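Subclass B3 metallo-beta-lactamase (Sphingobium indicum, PDB 7LUU) probably hydrolyses beta-lactam antibiotics at a two-zinc active site, as a metallo-beta-lactamase of subclass B3. Local coordinates at residues L87-G92 with A132-D137; I118-P123 with E150-G155; R175-V178 with G182-L185. All coordinates share one frame; numbering follows the deposited sequence.

In the fold
Two of the three contacts pack helices on one sheet of the alpha-beta/beta-alpha sandwich of the metallo-beta-lactamases, and the third joins its two sheets. Interactions 1 and 2 each set a helix (131-138 and 146-154) against one face of the mixed sheet that contains the neighbouring strands 87-90 and 115-119; their centres lie about 12 Å apart and their segments alternate along the chain. Interaction 3 follows both in sequence and joins strand 176-178, at the edge of that sheet, to strand 184-187, at the edge of the second. Its centre is about 15 Å from interaction 1 and about 12 Å from interaction 2. Helix packing thus backs the strand ends that lead into the zinc site.

Interaction 1. Residues L87-G92 with A132-D137; sequences LVLIDG and AALARD
Leu134 drops one methyl group, CD1, onto the end of strand 87-90, where it meets both Leu89 and Gly92. This is helix-on-sheet packing of the alpha-beta/beta-alpha metallo-beta-lactamase fold: helix 131-138 lies on the outer face of the sheet and touches 87-92 through this single leucine. CD1 of Leu134 lies 3.8 Å from CA of Gly92, so there the methyl rests on bare backbone. It also meets CD2 of Leu89 at 4.0 Å, the two side chains crossing at about a right angle, branch against branch. The Leu134 torsion explains the reach: CG stands beside the backbone N and opposite the carbonyl carbon (chi1 -66°), which sends the branch from the helix toward the strand. Leu89 is less relaxed, its chi1 of -141° falling away from any staggered position.

Further out, Leu134 also packs on Ala98 and Leu102 of helix 98-107 and on Ile118 of strand 115-119, while Leu89 is fixed by backbone hydrogen bonds to that same strand and rests on Leu80. Between Leu89 and Gly92 the chain turns at Asp91, whose side chain points away from helix 131-138 and bonds through OD2 to Thr121 OG1, close to the zinc ligand His127. The apolar contact therefore backs a turn whose polar side faces the metal centre. At the exposed surface of the helix Arg136, which also pairs with Asp41, gives its NE to OD1 of Asp137 at 3.0 Å, on the syn side of the carboxylate but 33° out of its plane.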
# COMPACT_ATOMS: atom_id res chain seq x y z
N LEU A 87 12.54 -3.02 -12.38
CA LEU A 87 11.59 -3.63 -11.45
C LEU A 87 10.85 -2.52 -10.71
O LEU A 87 11.40 -1.43 -10.49
CB LEU A 87 12.29 -4.55 -10.44
CG LEU A 87 13.24 -5.58 -11.11
CD1 LEU A 87 14.00 -6.30 -10.03
CD2 LEU A 87 12.45 -6.62 -11.93
N VAL A 88 9.63 -2.83 -10.29
CA VAL A 88 8.85 -1.90 -9.46
C VAL A 88 8.42 -2.63 -8.19
O VAL A 88 7.86 -3.74 -8.28
CB VAL A 88 7.58 -1.45 -10.22
CG1 VAL A 88 6.76 -0.58 -9.36
CG2 VAL A 88 7.97 -0.67 -11.49
N LEU A 89 8.64 -2.03 -7.03
CA LEU A 89 8.11 -2.56 -5.77
C LEU A 89 6.89 -1.75 -5.39
O LEU A 89 6.85 -0.56 -5.67
CB LEU A 89 9.20 -2.35 -4.72
CG LEU A 89 9.56 -3.31 -3.63
CD1 LEU A 89 9.68 -4.78 -3.97
CD2 LEU A 89 10.96 -2.83 -3.15
N ILE A 90 5.96 -2.38 -4.66
CA ILE A 90 4.81 -1.72 -4.07
C ILE A 90 4.88 -1.95 -2.58
O ILE A 90 4.81 -3.11 -2.11
CB ILE A 90 3.48 -2.24 -4.64
CG1 ILE A 90 3.57 -2.06 -6.16
CG2 ILE A 90 2.36 -1.34 -4.01
CD1 ILE A 90 2.15 -2.32 -6.88
N ASP A 91 5.02 -0.83 -1.84
CA ASP A 91 5.15 -0.72 -0.38
C ASP A 91 6.46 -1.32 0.14
O ASP A 91 7.29 -1.88 -0.61
CB ASP A 91 3.90 -1.31 0.32
CG ASP A 91 2.74 -0.31 0.32
OD1 ASP A 91 2.96 0.90 0.10
OD2 ASP A 91 1.62 -0.73 0.56
N GLY A 92 6.67 -1.09 1.44
CA GLY A 92 7.97 -1.41 2.04
C GLY A 92 7.88 -1.95 3.44
O GLY A 92 8.92 -2.09 4.09
N ALA A 132 12.28 4.16 2.76
CA ALA A 132 13.52 4.93 2.69
C ALA A 132 14.73 4.04 2.57
O ALA A 132 15.65 4.33 1.78
CB ALA A 132 13.64 5.82 3.92
N ALA A 133 14.79 2.96 3.37
CA ALA A 133 15.93 2.06 3.27
C ALA A 133 15.98 1.43 1.89
O ALA A 133 17.08 1.23 1.33
CB ALA A 133 15.84 0.98 4.36
N LEU A 134 14.83 0.99 1.39
CA LEU A 134 14.79 0.33 0.06
C LEU A 134 15.23 1.31 -1.03
O LEU A 134 15.99 0.95 -1.93
CB LEU A 134 13.37 -0.20 -0.26
CG LEU A 134 12.92 -1.32 0.67
CD1 LEU A 134 11.42 -1.51 0.56
CD2 LEU A 134 13.72 -2.59 0.29
N ALA A 135 14.78 2.57 -0.93
CA ALA A 135 15.19 3.55 -1.91
C ALA A 135 16.70 3.80 -1.82
O ALA A 135 17.36 3.96 -2.86
CB ALA A 135 14.39 4.86 -1.74
N ARG A 136 17.22 3.90 -0.60
CA ARG A 136 18.65 4.09 -0.41
C ARG A 136 19.43 2.98 -1.09
O ARG A 136 20.40 3.22 -1.84
CB ARG A 136 18.99 4.15 1.08
CG ARG A 136 20.54 4.16 1.39
CD ARG A 136 20.79 4.00 2.87
NE ARG A 136 20.28 2.72 3.33
CZ ARG A 136 20.14 2.38 4.62
NH1 ARG A 136 19.59 1.21 4.97
NH2 ARG A 136 20.44 3.25 5.55
N ASP A 137 19.02 1.74 -0.84
CA ASP A 137 19.84 0.61 -1.25
C ASP A 137 19.74 0.33 -2.75
O ASP A 137 20.69 -0.20 -3.35
CB ASP A 137 19.42 -0.65 -0.47
CG ASP A 137 20.01 -0.69 1.00
OD1 ASP A 137 20.57 0.31 1.51
OD2 ASP A 137 19.94 -1.79 1.62

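Interaction 2. Residues I118-P123 with E150-G155. With ZN (zinc ion), chain B.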
# COMPACT_ATOMS: atom_id res chain seq x y z
N ILE A 118 9.46 2.61 -6.31
CA ILE A 118 8.76 2.00 -5.19
C ILE A 118 7.45 2.78 -5.06
O ILE A 118 7.46 4.01 -4.81
CB ILE A 118 9.60 2.08 -3.89
CG1 ILE A 118 10.94 1.32 -4.03
CG2 ILE A 118 8.78 1.51 -2.69
CD1 ILE A 118 11.97 1.85 -2.96
N LEU A 119 6.32 2.09 -5.27
CA LEU A 119 5.00 2.76 -5.16
C LEU A 119 4.52 2.68 -3.70
O LEU A 119 4.74 1.69 -3.03
CB LEU A 119 3.98 2.07 -6.10
CG LEU A 119 4.54 1.79 -7.51
CD1 LEU A 119 3.34 1.24 -8.32
CD2 LEU A 119 5.14 2.98 -8.22
N SER A 120 3.87 3.73 -3.20
CA SER A 120 3.44 3.78 -1.79
C SER A 120 1.91 3.90 -1.69
O SER A 120 1.34 4.85 -2.23
CB SER A 120 4.11 4.96 -1.09
OG SER A 120 3.59 5.16 0.22
N THR A 121 1.26 2.94 -0.97
CA THR A 121 -0.18 3.05 -0.81
C THR A 121 -0.57 4.07 0.26
O THR A 121 -1.71 4.58 0.22
CB THR A 121 -0.83 1.69 -0.45
OG1 THR A 121 -0.28 1.14 0.77
CG2 THR A 121 -0.69 0.67 -1.63
N GLU A 122 0.28 4.26 1.27
CA GLU A 122 -0.06 5.15 2.39
C GLU A 122 1.15 5.47 3.26
O GLU A 122 2.06 4.62 3.42
CB GLU A 122 -1.16 4.57 3.29
CG GLU A 122 -0.72 3.20 3.96
CD GLU A 122 -1.70 2.76 5.04
OE1 GLU A 122 -2.63 1.97 4.69
OE2 GLU A 122 -1.53 3.13 6.21
N PRO A 123 1.16 6.62 3.89
CA PRO A 123 2.35 7.06 4.63
C PRO A 123 2.24 6.72 6.12
O PRO A 123 2.25 7.59 7.00
CB PRO A 123 2.36 8.58 4.36
CG PRO A 123 0.92 8.91 4.36
CD PRO A 123 0.18 7.74 3.71
N GLU A 150 3.51 14.00 0.95
CA GLU A 150 3.74 14.91 2.07
C GLU A 150 3.99 14.13 3.36
O GLU A 150 4.89 14.48 4.15
CB GLU A 150 2.54 15.83 2.28
CG GLU A 150 2.33 16.83 1.14
CD GLU A 150 1.07 17.65 1.29
OE1 GLU A 150 0.26 17.39 2.20
OE2 GLU A 150 0.91 18.60 0.48
N GLY A 151 3.21 13.06 3.57
CA GLY A 151 3.42 12.21 4.73
C GLY A 151 4.71 11.43 4.64
O GLY A 151 5.35 11.20 5.65
N LEU A 152 5.10 11.02 3.42
CA LEU A 152 6.35 10.27 3.28
C LEU A 152 7.54 11.17 3.58
O LEU A 152 8.50 10.73 4.19
CB LEU A 152 6.46 9.69 1.85
CG LEU A 152 5.43 8.59 1.53
CD1 LEU A 152 5.59 8.21 0.04
CD2 LEU A 152 5.66 7.35 2.41
N ARG A 153 7.48 12.44 3.15
CA ARG A 153 8.57 13.39 3.38
C ARG A 153 8.72 13.67 4.84
O ARG A 153 9.86 13.88 5.34
CB ARG A 153 8.27 14.73 2.67
CG ARG A 153 8.45 14.74 1.18
CD ARG A 153 8.22 16.18 0.54
NE ARG A 153 7.96 16.02 -0.88
CZ ARG A 153 6.76 16.15 -1.45
NH1 ARG A 153 6.65 15.95 -2.77
NH2 ARG A 153 5.70 16.47 -0.71
N ALA A 154 7.60 13.65 5.55
CA ALA A 154 7.65 13.96 6.97
C ALA A 154 8.02 12.76 7.81
O ALA A 154 8.61 12.94 8.93
CB ALA A 154 6.31 14.50 7.45
N GLY A 155 7.67 11.55 7.39
CA GLY A 155 7.79 10.38 8.26
C GLY A 155 7.02 10.55 9.55
O GLY A 155 7.47 10.08 10.62
ZN ZN B . -2.38 2.91 7.90
O HOH W 1 -1.55 1.32 8.60
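Pro123 packs directly on the backbone of a helix, its ring carbon CB only 3.7 Å from atom C of Gly151. Because Gly151 has no side chain, the metal-binding loop can approach helix 146-154 closely, with Pro123 CA 5.3 Å from Gly151 CA. The amide of the next residue lies under the same ring atom, with Leu152 N 3.8 Å from Pro123 CB.

Leu152 completes the contact by laying its forked end against Ser120 and Pro123. Its CG is set beside the backbone N and opposite the carbonyl carbon (chi1 -67°), which brings both methyl groups round to the loop although the side chain does not start out in that direction. CD2 of Leu152 lies 4.0 Å from Pro123 CB. OG of Ser120 touches both methyls of Leu152, CD1 and CD2, at 3.7 Å, a hydroxyl laid against a purely apolar fork. Leu152 packs further on Val142 and Ala144 of strand 141-144 and on Leu176, so the same leucine ties the loop to the edge of the sheet.

Between Ser120 and Pro123 the side chain of Glu122 heads away from the helix. It opens the metal-binding sequence motif Glu-X-His-X-Asp-His, in which a histidine is usual at the first position of subclass B3. With chi1 at 62° and the chain extended beyond CG, the carboxylate is carried out to the zinc. OE2 of Glu122 bonds the zinc ion at 1.9 Å while OE1 stays 3.4 Å from the metal, so the carboxylate is monodentate. With His124, His200 and a water at 1.9 Å the zinc has four ligands; of the three from the protein, one is a carboxylate oxygen where a histidine nitrogen is customary. A carboxylate in place of a neutral imidazole would probably lower the site's net positive charge and make the zinc a somewhat weaker Lewis acid.

Interaction 3. Residues R175-V178 with G182-L185; sequences RLRV and GEVL
Arg177 lays one face of its guanidinium group over Leu185, whose methyl CD1 sits toward the rim of the flat group rather than under its centre. The closest approach is 3.6 Å, from NH1 of Arg177 to CD1 of Leu185. An extended chain makes this possible: CG is opposite the backbone N (chi1 171°), and the atoms from CG to NE run on straight, carrying the head of the arginine over to the segment 182-185.

Around its edge, close to the guanidinium plane, comes the carboxylate of Glu183. OE2 of Glu183 remains 4.4 Å from Arg177 NH1, beyond a salt bridge, and the opposite charges are linked mainly through water. The first bridging water accepts from Arg177 NE at 3.0 Å. It donates to Val178 O at 2.9 Å and to Glu183 OE2 at 2.7 Å, so it joins three groups from both segments. A second water lies in the guanidinium plane, accepts from Arg177 NH1 at 2.8 Å and donates to Val184 O at 2.9 Å; its further approach to Glu183 OE2 is too short for its geometry to be trusted. The other carboxylate oxygen, OE1, is taken by the backbone N of Lys180 in the intervening turn, which helps fix the rotation of the acid. The attraction between arginine and glutamate is thus probably softened, though not lost, by the solvent between them.

Away from the zinc site, this is a join between the two sheets of the sandwich. Strand 176-178 closes the edge of one and strand 184-187 the edge of the other; Arg177 and Leu185 both pack on Phe117 of strand 115-119, while Val178 turns the other way, onto Arg146 and Ala149 of helix 146-154.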
# COMPACT_ATOMS: atom_id res chain seq x y z
N ARG A 175 13.14 11.24 -2.04
CA ARG A 175 13.27 11.12 -3.50
C ARG A 175 11.91 10.67 -4.00
O ARG A 175 11.66 9.46 -4.09
CB ARG A 175 14.34 10.09 -3.90
CG ARG A 175 14.58 9.93 -5.44
CD ARG A 175 15.48 8.74 -5.77
NE ARG A 175 16.81 8.82 -5.15
CZ ARG A 175 17.39 7.84 -4.44
NH1 ARG A 175 16.79 6.65 -4.26
NH2 ARG A 175 18.63 8.06 -3.93
N LEU A 176 11.04 11.65 -4.39
CA LEU A 176 9.59 11.44 -4.49
C LEU A 176 9.03 11.96 -5.80
O LEU A 176 9.36 13.08 -6.24
CB LEU A 176 8.82 12.16 -3.41
CG LEU A 176 8.88 11.42 -2.08
CD1 LEU A 176 8.70 12.36 -0.94
CD2 LEU A 176 7.79 10.40 -2.02
N ARG A 177 8.17 11.16 -6.41
CA ARG A 177 7.45 11.52 -7.61
C ARG A 177 5.99 11.45 -7.25
O ARG A 177 5.56 10.44 -6.70
CB ARG A 177 7.72 10.51 -8.73
CG ARG A 177 6.81 10.71 -9.96
CD ARG A 177 7.33 9.79 -11.06
NE ARG A 177 6.46 9.74 -12.21
CZ ARG A 177 6.88 9.32 -13.41
NH1 ARG A 177 6.05 9.29 -14.45
NH2 ARG A 177 8.15 8.94 -13.56
N VAL A 178 5.25 12.52 -7.51
CA VAL A 178 3.81 12.54 -7.22
C VAL A 178 3.03 12.12 -8.46
O VAL A 178 3.25 12.65 -9.56
CB VAL A 178 3.38 13.94 -6.77
CG1 VAL A 178 1.86 14.07 -6.69
CG2 VAL A 178 4.00 14.24 -5.42
N GLY A 182 -5.62 8.86 -11.58
CA GLY A 182 -5.77 8.50 -12.99
C GLY A 182 -4.49 8.56 -13.81
O GLY A 182 -4.49 8.12 -14.98
N GLU A 183 -3.39 9.03 -13.23
CA GLU A 183 -2.15 9.15 -13.99
C GLU A 183 -1.55 7.76 -14.19
O GLU A 183 -1.70 6.89 -13.33
CB GLU A 183 -1.15 10.05 -13.21
CG GLU A 183 0.11 10.36 -14.04
CD GLU A 183 1.02 11.39 -13.36
OE1 GLU A 183 0.57 12.12 -12.47
OE2 GLU A 183 2.21 11.41 -13.76
N VAL A 184 -0.83 7.58 -15.32
CA VAL A 184 -0.23 6.27 -15.66
C VAL A 184 1.28 6.40 -15.64
O VAL A 184 1.84 7.37 -16.18
CB VAL A 184 -0.74 5.73 -17.02
CG1 VAL A 184 -0.20 4.28 -17.27
CG2 VAL A 184 -2.26 5.72 -17.04
N LEU A 185 1.94 5.44 -15.00
CA LEU A 185 3.40 5.28 -15.02
C LEU A 185 3.75 4.18 -16.03
O LEU A 185 3.32 3.03 -15.87
CB LEU A 185 3.88 4.93 -13.61
CG LEU A 185 5.34 4.51 -13.51
CD1 LEU A 185 6.13 5.75 -13.94
CD2 LEU A 185 5.65 4.13 -12.06
O HOH W 2 4.29 11.80 -12.08
O HOH W 3 3.28 9.59 -14.98